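Local structure of isomaltose glucohydrolase (Kribbella flavida, 5Z3E) at residues Thr64-Asp76 against Gly128-Asp140. The protein hydrolyses the alpha-1,6-glucosidic linkage of isomaltose from the non-reducing end, releasing beta-D-glucose and D-glucose inside the cell. The protein carries 1 engineered substitution. Numbering follows the deposited sequence.
Sequences TFSAYRGYAWLRD and GMLPTRFTFDGND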
loop_
_atom_site.group_PDB
_atom_site.type_symbol
_atom_site.label_atom_id
_atom_site.label_comp_id
_atom_site.label_asym_id
_atom_site.label_seq_id
_atom_site.Cartn_x
_atom_site.Cartn_y
_atom_site.Cartn_z
ATOM N N THR A 64 -15.632 10.661 -3.480
ATOM C CA THR A 64 -16.087 11.857 -4.182
ATOM C C THR A 64 -15.201 12.277 -5.321
ATOM O O THR A 64 -15.408 13.353 -5.903
ATOM C CB THR A 64 -16.249 13.059 -3.247
ATOM O OG1 THR A 64 -14.963 13.374 -2.705
ATOM C CG2 THR A 64 -17.195 12.718 -2.136
ATOM N N PHE A 65 -14.272 11.427 -5.710
ATOM C CA PHE A 65 -13.387 11.739 -6.827
ATOM C C PHE A 65 -13.954 11.019 -8.027
ATOM O O PHE A 65 -13.998 9.806 -8.064
ATOM C CB PHE A 65 -11.956 11.297 -6.540
ATOM C CG PHE A 65 -10.967 11.747 -7.568
ATOM C CD1 PHE A 65 -10.674 13.096 -7.713
ATOM C CD2 PHE A 65 -10.308 10.848 -8.383
ATOM C CE1 PHE A 65 -9.779 13.512 -8.649
ATOM C CE2 PHE A 65 -9.372 11.264 -9.301
ATOM C CZ PHE A 65 -9.122 12.622 -9.448
ATOM N N SER A 66 -14.469 11.756 -8.996
ATOM C CA SER A 66 -15.279 11.166 -10.066
ATOM C C SER A 66 -14.633 9.975 -10.747
ATOM O O SER A 66 -15.291 8.964 -10.972
ATOM C CB SER A 66 -15.659 12.224 -11.088
ATOM O OG SER A 66 -16.578 13.029 -10.406
ATOM N N ALA A 67 -13.355 10.103 -11.104
ATOM C CA ALA A 67 -12.658 9.054 -11.848
ATOM C C ALA A 67 -12.563 7.751 -11.070
ATOM O O ALA A 67 -12.399 6.692 -11.683
ATOM C CB ALA A 67 -11.271 9.524 -12.250
ATOM N N TYR A 68 -12.565 7.821 -9.729
ATOM C CA TYR A 68 -12.404 6.635 -8.884
ATOM C C TYR A 68 -13.710 6.178 -8.240
ATOM O O TYR A 68 -13.714 5.154 -7.553
ATOM C CB TYR A 68 -11.386 6.885 -7.776
ATOM C CG TYR A 68 -9.985 7.187 -8.216
ATOM C CD1 TYR A 68 -9.576 7.066 -9.531
ATOM C CD2 TYR A 68 -9.050 7.583 -7.260
ATOM C CE1 TYR A 68 -8.274 7.376 -9.893
ATOM C CE2 TYR A 68 -7.749 7.910 -7.629
ATOM C CZ TYR A 68 -7.375 7.815 -8.956
ATOM O OH TYR A 68 -6.076 8.120 -9.317
ATOM N N ARG A 69 -14.786 6.910 -8.404
ATOM C CA ARG A 69 -16.049 6.581 -7.728
ATOM C C ARG A 69 -16.514 5.211 -8.164
ATOM O O ARG A 69 -16.506 4.871 -9.359
ATOM C CB ARG A 69 -17.126 7.606 -8.064
ATOM C CG ARG A 69 -18.332 7.527 -7.173
ATOM C CD ARG A 69 -19.380 8.651 -7.408
ATOM N NE ARG A 69 -18.744 9.912 -7.758
ATOM C CZ ARG A 69 -18.846 11.057 -7.059
ATOM N NH1 ARG A 69 -19.549 11.125 -5.921
ATOM N NH2 ARG A 69 -18.222 12.156 -7.490
ATOM N N GLY A 70 -16.887 4.405 -7.177
ATOM C CA GLY A 70 -17.382 3.069 -7.412
ATOM C C GLY A 70 -16.311 1.994 -7.445
ATOM O O GLY A 70 -16.649 0.827 -7.655
ATOM N N TYR A 71 -15.051 2.339 -7.197
ATOM C CA TYR A 71 -13.962 1.382 -7.274
ATOM C C TYR A 71 -13.210 1.239 -5.964
ATOM O O TYR A 71 -13.042 2.192 -5.187
ATOM C CB TYR A 71 -12.989 1.748 -8.391
ATOM C CG TYR A 71 -13.659 1.808 -9.746
ATOM C CD1 TYR A 71 -14.194 0.679 -10.326
ATOM C CD2 TYR A 71 -13.769 2.999 -10.440
ATOM C CE1 TYR A 71 -14.827 0.732 -11.553
ATOM C CE2 TYR A 71 -14.391 3.057 -11.672
ATOM C CZ TYR A 71 -14.904 1.921 -12.234
ATOM O OH TYR A 71 -15.525 1.961 -13.461
ATOM N N ALA A 72 -12.716 0.023 -5.767
ATOM C CA ALA A 72 -11.873 -0.355 -4.648
ATOM C C ALA A 72 -10.565 -0.925 -5.162
ATOM O O ALA A 72 -10.543 -1.634 -6.170
ATOM C CB ALA A 72 -12.566 -1.374 -3.788
ATOM N N TRP A 73 -9.490 -0.637 -4.437
ATOM C CA TRP A 73 -8.173 -1.170 -4.693
ATOM C C TRP A 73 -7.721 -1.970 -3.487
ATOM O O TRP A 73 -7.929 -1.558 -2.339
ATOM C CB TRP A 73 -7.155 -0.055 -4.894
ATOM C CG TRP A 73 -7.106 0.624 -6.227
ATOM C CD1 TRP A 73 -6.071 0.525 -7.107
ATOM C CD2 TRP A 73 -8.016 1.567 -6.798
ATOM N NE1 TRP A 73 -6.269 1.321 -8.189
ATOM C CE2 TRP A 73 -7.456 1.988 -8.030
ATOM C CE3 TRP A 73 -9.233 2.133 -6.395
ATOM C CZ2 TRP A 73 -8.056 2.957 -8.828
ATOM C CZ3 TRP A 73 -9.846 3.088 -7.198
ATOM C CH2 TRP A 73 -9.251 3.489 -8.408
ATOM N N LEU A 74 -7.047 -3.093 -3.725
ATOM C CA LEU A 74 -6.475 -3.856 -2.631
ATOM C C LEU A 74 -5.335 -3.110 -1.930
ATOM O O LEU A 74 -5.157 -3.280 -0.726
ATOM C CB LEU A 74 -6.002 -5.237 -3.089
ATOM C CG LEU A 74 -7.084 -6.129 -3.637
ATOM C CD1 LEU A 74 -6.509 -7.503 -3.920
ATOM C CD2 LEU A 74 -8.267 -6.222 -2.745
ATOM N N ARG A 75 -4.561 -2.302 -2.657
ATOM C CA ARG A 75 -3.494 -1.500 -2.043
ATOM C C ARG A 75 -4.089 -0.520 -1.036
ATOM O O ARG A 75 -3.827 -0.585 0.165
ATOM C CB ARG A 75 -2.692 -0.805 -3.136
ATOM C CG ARG A 75 -1.748 0.271 -2.653
ATOM C CD ARG A 75 -0.871 0.792 -3.770
ATOM N NE ARG A 75 -1.641 1.414 -4.813
ATOM C CZ ARG A 75 -1.839 0.921 -6.040
ATOM N NH1 ARG A 75 -2.659 1.553 -6.851
ATOM N NH2 ARG A 75 -1.202 -0.157 -6.437
ATOM N N ASP A 76 -4.934 0.386 -1.532
ATOM C CA ASP A 76 -5.536 1.373 -0.643
ATOM C C ASP A 76 -6.283 0.674 0.479
ATOM O O ASP A 76 -6.229 1.067 1.642
ATOM C CB ASP A 76 -6.535 2.260 -1.383
ATOM C CG ASP A 76 -5.932 3.103 -2.487
ATOM O OD1 ASP A 76 -5.217 2.512 -3.321
ATOM O OD2 ASP A 76 -6.202 4.331 -2.512
ATOM N N GLY A 128 -5.044 -10.750 -19.621
ATOM C CA GLY A 128 -5.730 -11.854 -18.977
ATOM C C GLY A 128 -5.525 -11.952 -17.467
ATOM O O GLY A 128 -6.051 -12.869 -16.846
ATOM N N MET A 129 -4.757 -11.049 -16.892
ATOM C CA MET A 129 -4.379 -11.159 -15.495
ATOM C C MET A 129 -5.491 -10.684 -14.566
ATOM O O MET A 129 -6.503 -10.132 -14.986
ATOM C CB MET A 129 -3.067 -10.395 -15.287
ATOM C CG MET A 129 -1.935 -10.934 -16.154
ATOM S SD MET A 129 -1.500 -12.668 -15.853
ATOM C CE MET A 129 -0.502 -12.464 -14.426
ATOM N N LEU A 130 -5.309 -10.914 -13.258
ATOM C CA LEU A 130 -6.275 -10.408 -12.287
ATOM C C LEU A 130 -6.236 -8.878 -12.286
ATOM O O LEU A 130 -5.215 -8.263 -12.626
ATOM C CB LEU A 130 -5.978 -10.946 -10.886
ATOM C CG LEU A 130 -6.134 -12.415 -10.660
ATOM C CD1 LEU A 130 -5.900 -12.766 -9.214
ATOM C CD2 LEU A 130 -7.485 -12.872 -11.076
ATOM N N PRO A 131 -7.343 -8.244 -11.922
ATOM C CA PRO A 131 -7.468 -6.793 -12.105
ATOM C C PRO A 131 -6.828 -5.972 -10.995
ATOM O O PRO A 131 -6.457 -6.482 -9.922
ATOM C CB PRO A 131 -8.972 -6.572 -12.137
ATOM C CG PRO A 131 -9.455 -7.621 -11.185
ATOM C CD PRO A 131 -8.615 -8.843 -11.498
ATOM N N THR A 132 -6.760 -4.682 -11.290
ATOM C CA THR A 132 -6.351 -3.648 -10.355
ATOM C C THR A 132 -7.584 -3.010 -9.714
ATOM O O THR A 132 -7.775 -3.094 -8.504
ATOM C CB THR A 132 -5.477 -2.642 -11.087
ATOM O OG1 THR A 132 -4.286 -3.345 -11.436
ATOM C CG2 THR A 132 -5.169 -1.432 -10.231
ATOM N N ARG A 133 -8.459 -2.398 -10.488
ATOM C CA ARG A 133 -9.698 -1.868 -9.919
ATOM C C ARG A 133 -10.721 -2.963 -9.784
ATOM O O ARG A 133 -10.912 -3.739 -10.732
ATOM C CB ARG A 133 -10.294 -0.751 -10.785
ATOM C CG ARG A 133 -9.388 0.439 -10.981
ATOM C CD ARG A 133 -10.151 1.589 -11.583
ATOM N NE ARG A 133 -9.261 2.648 -12.026
ATOM C CZ ARG A 133 -9.667 3.882 -12.292
ATOM N NH1 ARG A 133 -10.951 4.191 -12.228
ATOM N NH2 ARG A 133 -8.787 4.790 -12.563
ATOM N N PHE A 134 -11.425 -2.984 -8.662
ATOM C CA PHE A 134 -12.599 -3.847 -8.456
ATOM C C PHE A 134 -13.815 -2.973 -8.278
ATOM O O PHE A 134 -13.775 -1.939 -7.598
ATOM C CB PHE A 134 -12.433 -4.704 -7.208
ATOM C CG PHE A 134 -11.442 -5.802 -7.352
ATOM C CD1 PHE A 134 -11.827 -6.997 -7.906
ATOM C CD2 PHE A 134 -10.105 -5.645 -6.966
ATOM C CE1 PHE A 134 -10.922 -8.040 -8.035
ATOM C CE2 PHE A 134 -9.204 -6.684 -7.105
ATOM C CZ PHE A 134 -9.629 -7.882 -7.618
ATOM N N THR A 135 -14.929 -3.419 -8.837
ATOM C CA THR A 135 -16.210 -2.870 -8.457
ATOM C C THR A 135 -16.583 -3.429 -7.081
ATOM O O THR A 135 -16.014 -4.415 -6.600
ATOM C CB THR A 135 -17.291 -3.275 -9.502
ATOM O OG1 THR A 135 -17.453 -4.691 -9.477
ATOM C CG2 THR A 135 -16.897 -2.818 -10.900
ATOM N N PHE A 136 -17.583 -2.835 -6.429
ATOM C CA PHE A 136 -17.936 -3.261 -5.092
ATOM C C PHE A 136 -18.573 -4.644 -5.073
ATOM O O PHE A 136 -18.566 -5.292 -4.026
ATOM C CB PHE A 136 -18.812 -2.223 -4.395
ATOM C CG PHE A 136 -18.173 -0.861 -4.250
ATOM C CD1 PHE A 136 -16.807 -0.675 -4.125
ATOM C CD2 PHE A 136 -18.979 0.290 -4.241
ATOM C CE1 PHE A 136 -16.253 0.603 -4.029
ATOM C CE2 PHE A 136 -18.399 1.574 -4.140
ATOM C CZ PHE A 136 -17.069 1.718 -4.034
ATOM N N ASP A 137 -19.120 -5.087 -6.207
ATOM C CA ASP A 137 -19.586 -6.442 -6.409
ATOM C C ASP A 137 -18.505 -7.394 -6.955
ATOM O O ASP A 137 -18.823 -8.542 -7.292
ATOM C CB ASP A 137 -20.897 -6.490 -7.212
ATOM C CG ASP A 137 -20.905 -5.721 -8.499
ATOM O OD1 ASP A 137 -19.976 -4.967 -8.792
ATOM O OD2 ASP A 137 -21.936 -5.794 -9.175
ATOM N N GLY A 138 -17.251 -6.969 -6.943
ATOM C CA GLY A 138 -16.157 -7.889 -7.194
ATOM C C GLY A 138 -15.770 -8.185 -8.627
ATOM O O GLY A 138 -15.001 -9.110 -8.864
ATOM N N ASN A 139 -16.274 -7.379 -9.567
ATOM C CA ASN A 139 -15.948 -7.518 -10.959
ATOM C C ASN A 139 -14.745 -6.670 -11.323
ATOM O O ASN A 139 -14.378 -5.732 -10.579
ATOM C CB ASN A 139 -17.161 -7.148 -11.809
ATOM C CG ASN A 139 -18.360 -7.992 -11.466
ATOM O OD1 ASN A 139 -18.236 -9.199 -11.205
ATOM N ND2 ASN A 139 -19.496 -7.401 -11.360
ATOM N N ASP A 140 -14.115 -6.926 -12.466
ATOM C CA ASP A 140 -13.051 -6.072 -12.941
ATOM C C ASP A 140 -13.632 -4.674 -13.140
ATOM O O ASP A 140 -14.630 -4.497 -13.840
ATOM C CB ASP A 140 -12.495 -6.530 -14.289
ATOM C CG ASP A 140 -11.717 -7.828 -14.233
ATOM O OD1 ASP A 140 -11.759 -8.519 -13.220
ATOM O OD2 ASP A 140 -11.069 -8.139 -15.227
HETATM O O HOH W 1 -18.920 -0.559 -7.686
HETATM O O HOH W 2 -6.464 -3.890 -6.360
#
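A72 and F134 form an antiparallel hydrogen-bonded pair, A72 N to F134 O at 2.9 Å and F134 N to A72 O at 3.0 Å, joining 71-72 and 134-135 into a two-stranded ribbon in the mostly helical catalytic domain, an (alpha/alpha)6 barrel in this family. A water bridges the backbones at each end of it, one between G70 O and F136 N, the other between T132 O and L74 N at the start of helix 74-87. R133 makes the largest single contribution. Its chain, extended from CG to NE, lies against two aromatic rings, roughly at right angles as seen from CD: CD is over a face of Y71, 4.2 Å from the ring centroid, while CG packs off-centre on the six-membered ring of W73. One face of the guanidinium lies against W73 CH2, the two planes 48° apart, and NH1 donates to A67 O at 2.9 Å, a bent bond (143° at the hydrogen). NH2 approaches CE1 of Y68, whose ring stands nearly perpendicular to the guanidinium and is itself packed between F65 and W73. With an alanine here, A67 O would probably lose this donor and the faces of Y71 and W73 the aliphatic chain that packs on them. With OG1 beside the backbone N (chi1 -67°), T132 CG2 comes to 3.6 Å from W73 NE1, while OG1 hydrogen-bonds D147 O. F136, in the type I turn T135-G138, lays one ring face on the G70 peptide of the type II turn Y68-Y71, with G70 O 3.6 Å above its centre. A72, L74 and F134 meet helix 90-105 through W99, V100 and V103. The W73 side chain lies about 4 Å from that of E198, the inferred proton donor; R133 packs against this tryptophan and probably limits its movement beside the active site.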